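Local coordinates for protein phosphoribosylaminoimidazole carboxylase, ATPase subunit (Bacillus anthracis, PDB 4DLK) that probably carries out the ATP-dependent carboxylation of aminoimidazole ribonucleotide with bicarbonate to N5-carboxyaminoimidazole ribonucleotide in purine biosynthesis, at residues F108-A113 with N267-R272; V145-T150 with E178-K183. All coordinates share one frame; numbering follows the deposited sequence.

Contact 1. Residues F108-A113 with N267-R272; sequences FTEKNA and NELAPR. With CA (calcium ion), chain C; CA (calcium ion), chain D; ATP (adenosine-5'-triphosphate), chain G; ATP (adenosine-5'-triphosphate), chain F.
Glu110 reaches from helix 107-116 over the backbone of strand 264-270, its carboxylate lying against Glu268 CB and the start of Leu269. CG stands anti to the backbone N (chi1 -176°) and the chain stays extended, which carries the carboxylate across the gap between helix and strand. Leu269 N donates to Glu110 OE2 over 3.0 Å, arriving from above the carboxylate plane. The other oxygen, Glu110 OE1, rests 3.4 Å from Glu268 CB. The carboxylates of Glu110 and Glu268 are turned 68° apart and do not touch; Glu268 turns off at chi1 to the metals.

Lys111 runs out one residue further along the helix, its chain kinked near the end. Its NZ makes a weak hydrogen bond to Asn267 O, and a water links NZ to Asn267 OD1; its firmer partner is Glu182, in a salt bridge. Segment 108-113 runs nearly perpendicular (98°) to strand 267-270, a calcium-binding ATP-grasp strand at the edge of the large antiparallel sheet; there Asn267 and Glu268 both face Glu255 in a classic beta bulge.

Asn267 ND2 gives a nearly straight bond of 2.6 Å to O1A of one ATP (chain F). Glu268 chelates one calcium ion with both oxygens and bridges to the second through OE2, which lies 2.3 Å from the chain C ion and 2.4 Å from the chain D ion. Glu255 is also a calcium ligand, and Arg107 bonds to Glu268 OE1. Past the inverse gamma turn at Pro271, Arg272 lays its guanidinium between Ala270 CB on one face and C4' of the other ATP (chain G) on the opposite face, while NH1 donates to O1B and NH2 to O2B (2.8 Å) of that nucleotide and NE pairs with Glu78.

Contact 2. Residues V145-T150 with E178-K183; sequences VLKTTT and ECILEK. With ATP (adenosine-5'-triphosphate), chain F.
Strands 144-148 and 179-183 pair antiparallel as the two inner strands of a four-stranded sheet, a buried contact with one face turned to the adenine of an ATP. Val145 with Glu182 and Lys147 with Ile180 are hydrogen-bonded pairs; Leu146 with Leu181 and Thr148 with Cys179 are non-hydrogen-bonded. Four backbone bonds of ordinary length join them, for example Ile180 N to Lys147 O at 2.8 Å. Away from the nucleotide, Leu146 CD1 packs on Cys179 CB and on Leu181 CD1, under helices 130-140 and 167-176.

On the nucleotide side, Lys147 crosses Ile180, whose CD1 lies 3.5 Å from Lys147 CB. The chain of Lys147, extended beyond CG, lets NZ hydrogen-bond to N7 of the ATP (chain F) at 2.9 Å and weakly to its O2A, and form a salt bridge with Glu182 OE2 at 3.2 Å. That same OE2 accepts a hydrogen bond from N6 of the adenine at 3.0 Å, while Glu182 OE1 is paired with Lys111; the two lysines would favour a charged carboxylate. Lys183 O takes the other N6 proton. Beyond the strand, Thr149 OG1 donates to Glu178 OE2, which uses its anti lone pair, and Thr149 N bonds to Glu178 O. A lysine and a glutamate on neighbouring strands reading N7 and N6, with a backbone carbonyl beside them, are the adenine-recognising part of the nucleotide site typical of the ATP-grasp fold.

Both contacts are buried and meet around the ATP of chain F, their centres about 13 Å apart, with contact 2 nested inside the chain loop that contact 1 closes. Contact 1 sets a helix across the edge strand of the large antiparallel sheet, buries little surface and is held by charged helix side chains bonding to strand backbone. Contact 2 joins neighbouring strands of the smaller sheet, with regular backbone pairing and an apolar face, and serves the adenine end. Lys111 and Glu182 tie the two together, NZ to OE1 at 2.8 Å, while Phe108 CB packs on Ile180 CG2 at 3.7 Å.

Contact 1. Residues F108-A113 with N267-R272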
# COMPACT_ATOMS: atom_id res chain seq x y z
N PHE A 108 -3.40 9.35 34.92
CA PHE A 108 -3.27 8.66 36.21
C PHE A 108 -3.71 7.20 36.10
O PHE A 108 -3.00 6.30 36.54
CB PHE A 108 -4.04 9.38 37.33
CG PHE A 108 -3.88 8.73 38.69
CD1 PHE A 108 -2.70 8.87 39.41
CD2 PHE A 108 -4.91 7.97 39.23
CE1 PHE A 108 -2.55 8.27 40.65
CE2 PHE A 108 -4.77 7.37 40.47
CZ PHE A 108 -3.59 7.52 41.18
N THR A 109 -4.87 6.97 35.49
CA THR A 109 -5.38 5.62 35.26
C THR A 109 -4.41 4.81 34.39
O THR A 109 -4.20 3.63 34.63
CB THR A 109 -6.76 5.66 34.59
OG1 THR A 109 -7.62 6.53 35.34
CG2 THR A 109 -7.39 4.27 34.54
N GLU A 110 -3.84 5.47 33.38
CA GLU A 110 -2.88 4.86 32.47
C GLU A 110 -1.65 4.38 33.23
O GLU A 110 -1.25 3.22 33.12
CB GLU A 110 -2.48 5.86 31.37
CG GLU A 110 -1.55 5.31 30.30
CD GLU A 110 -1.37 6.29 29.14
OE1 GLU A 110 -0.83 7.40 29.35
OE2 GLU A 110 -1.80 5.97 28.02
N LYS A 111 -1.05 5.28 33.99
CA LYS A 111 0.13 4.94 34.79
C LYS A 111 -0.13 3.83 35.80
O LYS A 111 0.70 2.94 35.96
CB LYS A 111 0.75 6.19 35.43
CG LYS A 111 1.47 7.06 34.40
CD LYS A 111 2.55 7.93 35.01
CE LYS A 111 3.74 8.08 34.07
NZ LYS A 111 3.40 8.66 32.73
N ASN A 112 -1.29 3.87 36.46
CA ASN A 112 -1.71 2.76 37.35
C ASN A 112 -1.77 1.42 36.62
O ASN A 112 -1.30 0.41 37.14
CB ASN A 112 -3.08 3.04 37.98
CG ASN A 112 -3.04 4.07 39.10
OD1 ASN A 112 -1.99 4.62 39.44
ND2 ASN A 112 -4.20 4.32 39.70
N ALA A 113 -2.35 1.42 35.42
CA ALA A 113 -2.47 0.20 34.62
C ALA A 113 -1.09 -0.34 34.19
O ALA A 113 -0.89 -1.56 34.16
CB ALA A 113 -3.37 0.42 33.41
N ASN A 267 6.10 6.05 28.81
CA ASN A 267 5.61 7.42 28.92
C ASN A 267 4.10 7.49 28.75
O ASN A 267 3.39 7.91 29.66
CB ASN A 267 6.32 8.32 27.89
CG ASN A 267 5.80 9.75 27.90
OD1 ASN A 267 5.44 10.29 28.95
ND2 ASN A 267 5.76 10.37 26.73
N GLU A 268 3.61 7.08 27.58
CA GLU A 268 2.18 6.95 27.35
C GLU A 268 1.82 5.90 26.30
O GLU A 268 2.69 5.38 25.60
CB GLU A 268 1.52 8.31 27.03
CG GLU A 268 2.28 9.17 26.03
CD GLU A 268 1.49 10.41 25.62
OE1 GLU A 268 0.73 10.97 26.43
OE2 GLU A 268 1.64 10.83 24.45
N LEU A 269 0.53 5.60 26.22
CA LEU A 269 0.01 4.58 25.32
C LEU A 269 -1.04 5.16 24.39
O LEU A 269 -1.81 6.03 24.79
CB LEU A 269 -0.63 3.45 26.13
CG LEU A 269 0.24 2.77 27.19
CD1 LEU A 269 -0.59 1.78 27.99
CD2 LEU A 269 1.44 2.09 26.54
N ALA A 270 -1.08 4.67 23.16
CA ALA A 270 -2.19 5.00 22.26
C ALA A 270 -2.79 3.71 21.68
O ALA A 270 -2.09 2.96 20.99
CB ALA A 270 -1.72 5.95 21.17
N PRO A 271 -4.08 3.45 21.96
CA PRO A 271 -4.76 2.25 21.47
C PRO A 271 -5.28 2.39 20.03
O PRO A 271 -6.48 2.27 19.77
CB PRO A 271 -5.93 2.09 22.46
CG PRO A 271 -6.27 3.49 22.82
CD PRO A 271 -4.98 4.28 22.79
N ARG A 272 -4.35 2.65 19.10
CA ARG A 272 -4.65 2.95 17.70
C ARG A 272 -3.33 3.03 16.93
O ARG A 272 -2.27 3.17 17.53
CB ARG A 272 -5.38 4.30 17.57
CG ARG A 272 -4.65 5.46 18.25
CD ARG A 272 -5.12 6.82 17.73
NE ARG A 272 -4.60 7.93 18.52
CZ ARG A 272 -3.40 8.49 18.35
NH1 ARG A 272 -2.57 8.03 17.41
NH2 ARG A 272 -3.03 9.51 19.12
CA CA C . -0.12 12.37 24.29
CA CA D . 2.83 11.18 22.40
PG ATP G . 2.14 12.05 18.91
O1G ATP G . 1.19 13.23 19.00
O2G ATP G . 3.51 12.39 18.38
O3G ATP G . 2.17 11.16 20.13
PB ATP G . -0.02 10.93 17.44
O1B ATP G . -0.27 9.73 16.56
O2B ATP G . -0.75 11.04 18.77
O3B ATP G . 1.55 11.11 17.72
PA ATP G . -1.40 12.33 15.37
O1A ATP G . -0.96 11.44 14.23
O2A ATP G . -1.66 13.80 15.14
O3A ATP G . -0.35 12.26 16.59
O5' ATP G . -2.70 11.67 16.02
C5' ATP G . -3.94 11.66 15.32
C4' ATP G . -4.95 11.30 16.38
O4' ATP G . -5.03 12.34 17.36
C3' ATP G . -6.35 11.11 15.82
O3' ATP G . -6.82 9.87 16.37
C2' ATP G . -7.14 12.29 16.34
O2' ATP G . -8.50 11.93 16.58
C1' ATP G . -6.40 12.61 17.64
N9 ATP G . -6.59 14.00 18.14
C8 ATP G . -6.73 15.12 17.39
N7 ATP G . -6.89 16.21 18.18
C5 ATP G . -6.86 15.80 19.46
C6 ATP G . -6.98 16.43 20.80
N6 ATP G . -7.16 17.77 20.91
N1 ATP G . -6.89 15.64 21.90
C2 ATP G . -6.71 14.30 21.80
N3 ATP G . -6.59 13.66 20.62
C4 ATP G . -6.66 14.34 19.43
PG ATP F . 1.77 14.65 22.33
O1G ATP F . 1.66 13.22 22.82
O2G ATP F . 3.02 14.89 21.51
O3G ATP F . 0.50 15.18 21.71
PB ATP F . 1.71 15.19 25.18
O1B ATP F . 1.85 16.46 25.97
O2B ATP F . 0.49 14.32 25.33
O3B ATP F . 1.93 15.61 23.63
PA ATP F . 3.77 13.90 26.72
O1A ATP F . 4.63 12.71 26.39
O2A ATP F . 2.79 13.82 27.86
O3A ATP F . 3.02 14.29 25.36
O5' ATP F . 4.78 15.13 27.01
C5' ATP F . 5.40 15.83 25.93
C4' ATP F . 6.91 15.88 26.11
O4' ATP F . 7.25 16.33 27.43
C3' ATP F . 7.57 14.52 25.95
O3' ATP F . 7.92 14.23 24.60
C2' ATP F . 8.80 14.62 26.83
O2' ATP F . 9.91 15.14 26.09
C1' ATP F . 8.42 15.64 27.88
N9 ATP F . 8.14 14.91 29.14
C8 ATP F . 6.92 14.50 29.55
N7 ATP F . 7.00 13.85 30.74
C5 ATP F . 8.30 13.83 31.10
C6 ATP F . 9.07 13.30 32.24
N6 ATP F . 8.46 12.65 33.26
N1 ATP F . 10.42 13.49 32.23
C2 ATP F . 11.05 14.14 31.22
N3 ATP F . 10.40 14.64 30.15
C4 ATP F . 9.05 14.52 30.03
O HOH W 1 -2.75 7.63 26.38
O HOH W 2 5.83 9.68 31.73
O HOH W 3 -1.93 12.76 25.80
O HOH W 4 -1.41 13.51 22.75
O HOH W 5 -1.54 10.51 24.01
O HOH W 6 4.68 11.31 24.10
O HOH W 7 4.73 12.70 21.73

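Contact 2. Residues V145-T150 with E178-K183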
# COMPACT_ATOMS: atom_id res chain seq x y z
N VAL A 145 7.29 17.41 36.45
CA VAL A 145 6.36 17.89 35.43
C VAL A 145 4.90 17.63 35.82
O VAL A 145 4.51 16.50 36.15
CB VAL A 145 6.70 17.29 34.03
CG1 VAL A 145 6.59 15.78 34.02
CG2 VAL A 145 5.83 17.90 32.94
N LEU A 146 4.11 18.70 35.81
CA LEU A 146 2.70 18.60 36.13
C LEU A 146 1.90 18.54 34.84
O LEU A 146 2.02 19.43 33.99
CB LEU A 146 2.26 19.79 37.00
CG LEU A 146 0.88 19.71 37.67
CD1 LEU A 146 0.88 18.66 38.77
CD2 LEU A 146 0.51 21.07 38.25
N LYS A 147 1.08 17.50 34.69
CA LYS A 147 0.24 17.32 33.51
C LYS A 147 -1.22 17.13 33.89
O LYS A 147 -1.51 16.44 34.86
CB LYS A 147 0.66 16.07 32.73
CG LYS A 147 2.14 15.94 32.42
CD LYS A 147 2.42 14.60 31.76
CE LYS A 147 3.92 14.37 31.62
NZ LYS A 147 4.20 13.11 30.88
N THR A 148 -2.12 17.73 33.13
CA THR A 148 -3.55 17.42 33.25
C THR A 148 -3.76 15.94 32.95
O THR A 148 -3.14 15.38 32.03
CB THR A 148 -4.41 18.25 32.28
OG1 THR A 148 -3.98 18.03 30.93
CG2 THR A 148 -4.30 19.75 32.60
N THR A 149 -4.62 15.29 33.74
CA THR A 149 -4.89 13.87 33.55
C THR A 149 -5.69 13.60 32.28
O THR A 149 -5.54 12.54 31.67
CB THR A 149 -5.64 13.28 34.76
OG1 THR A 149 -6.84 14.03 35.00
CG2 THR A 149 -4.75 13.32 36.01
N THR A 150 -6.54 14.55 31.88
CA THR A 150 -7.31 14.40 30.65
C THR A 150 -7.18 15.62 29.75
O THR A 150 -6.89 16.72 30.23
CB THR A 150 -8.81 14.18 30.92
OG1 THR A 150 -9.32 15.29 31.66
CG2 THR A 150 -9.06 12.88 31.70
N GLU A 178 -7.71 18.55 37.25
CA GLU A 178 -7.05 17.41 37.85
C GLU A 178 -5.73 17.15 37.13
O GLU A 178 -5.68 17.18 35.90
CB GLU A 178 -7.93 16.17 37.76
CG GLU A 178 -7.36 14.96 38.49
CD GLU A 178 -8.22 13.73 38.31
OE1 GLU A 178 -8.98 13.40 39.24
OE2 GLU A 178 -8.14 13.10 37.24
N CYS A 179 -4.68 16.91 37.90
CA CYS A 179 -3.34 16.72 37.35
C CYS A 179 -2.61 15.51 37.94
O CYS A 179 -3.05 14.92 38.92
CB CYS A 179 -2.50 17.98 37.58
SG CYS A 179 -2.96 19.43 36.59
N ILE A 180 -1.49 15.16 37.30
CA ILE A 180 -0.49 14.28 37.87
C ILE A 180 0.86 15.01 37.90
O ILE A 180 1.17 15.77 36.99
CB ILE A 180 -0.34 12.94 37.11
CG1 ILE A 180 -0.52 13.13 35.60
CG2 ILE A 180 -1.35 11.92 37.60
CD1 ILE A 180 0.76 13.26 34.83
N LEU A 181 1.62 14.79 38.96
CA LEU A 181 3.00 15.26 38.98
C LEU A 181 3.90 14.06 38.73
O LEU A 181 3.75 13.02 39.37
CB LEU A 181 3.36 15.94 40.31
CG LEU A 181 4.67 16.73 40.29
CD1 LEU A 181 4.55 18.00 39.46
CD2 LEU A 181 5.14 17.07 41.70
N GLU A 182 4.81 14.22 37.78
CA GLU A 182 5.77 13.17 37.46
C GLU A 182 7.17 13.68 37.71
O GLU A 182 7.47 14.83 37.42
CB GLU A 182 5.69 12.81 35.98
CG GLU A 182 4.48 12.01 35.55
CD GLU A 182 4.51 11.70 34.07
OE1 GLU A 182 3.45 11.33 33.53
OE2 GLU A 182 5.59 11.84 33.43
N LYS A 183 8.03 12.80 38.21
CA LYS A 183 9.45 13.10 38.29
C LYS A 183 10.01 13.25 36.88
O LYS A 183 9.64 12.50 35.97
CB LYS A 183 10.18 12.00 39.06
CG LYS A 183 11.60 12.37 39.48
CD LYS A 183 12.14 11.39 40.50
CE LYS A 183 13.48 11.87 41.05
NZ LYS A 183 13.86 11.12 42.28
PG ATP F . 1.77 14.65 22.33
O1G ATP F . 1.66 13.22 22.82
O2G ATP F . 3.02 14.89 21.51
O3G ATP F . 0.50 15.18 21.71
PB ATP F . 1.71 15.19 25.18
O1B ATP F . 1.85 16.46 25.97
O2B ATP F . 0.49 14.32 25.33
O3B ATP F . 1.93 15.61 23.63
PA ATP F . 3.77 13.90 26.72
O1A ATP F . 4.63 12.71 26.39
O2A ATP F . 2.79 13.82 27.86
O3A ATP F . 3.02 14.29 25.36
O5' ATP F . 4.78 15.13 27.01
C5' ATP F . 5.40 15.83 25.93
C4' ATP F . 6.91 15.88 26.11
O4' ATP F . 7.25 16.33 27.43
C3' ATP F . 7.57 14.52 25.95
O3' ATP F . 7.92 14.23 24.60
C2' ATP F . 8.80 14.62 26.83
O2' ATP F . 9.91 15.14 26.09
C1' ATP F . 8.42 15.64 27.88
N9 ATP F . 8.14 14.91 29.14
C8 ATP F . 6.92 14.50 29.55
N7 ATP F . 7.00 13.85 30.74
C5 ATP F . 8.30 13.83 31.10
C6 ATP F . 9.07 13.30 32.24
N6 ATP F . 8.46 12.65 33.26
N1 ATP F . 10.42 13.49 32.23
C2 ATP F . 11.05 14.14 31.22
N3 ATP F . 10.40 14.64 30.15
C4 ATP F . 9.05 14.52 30.03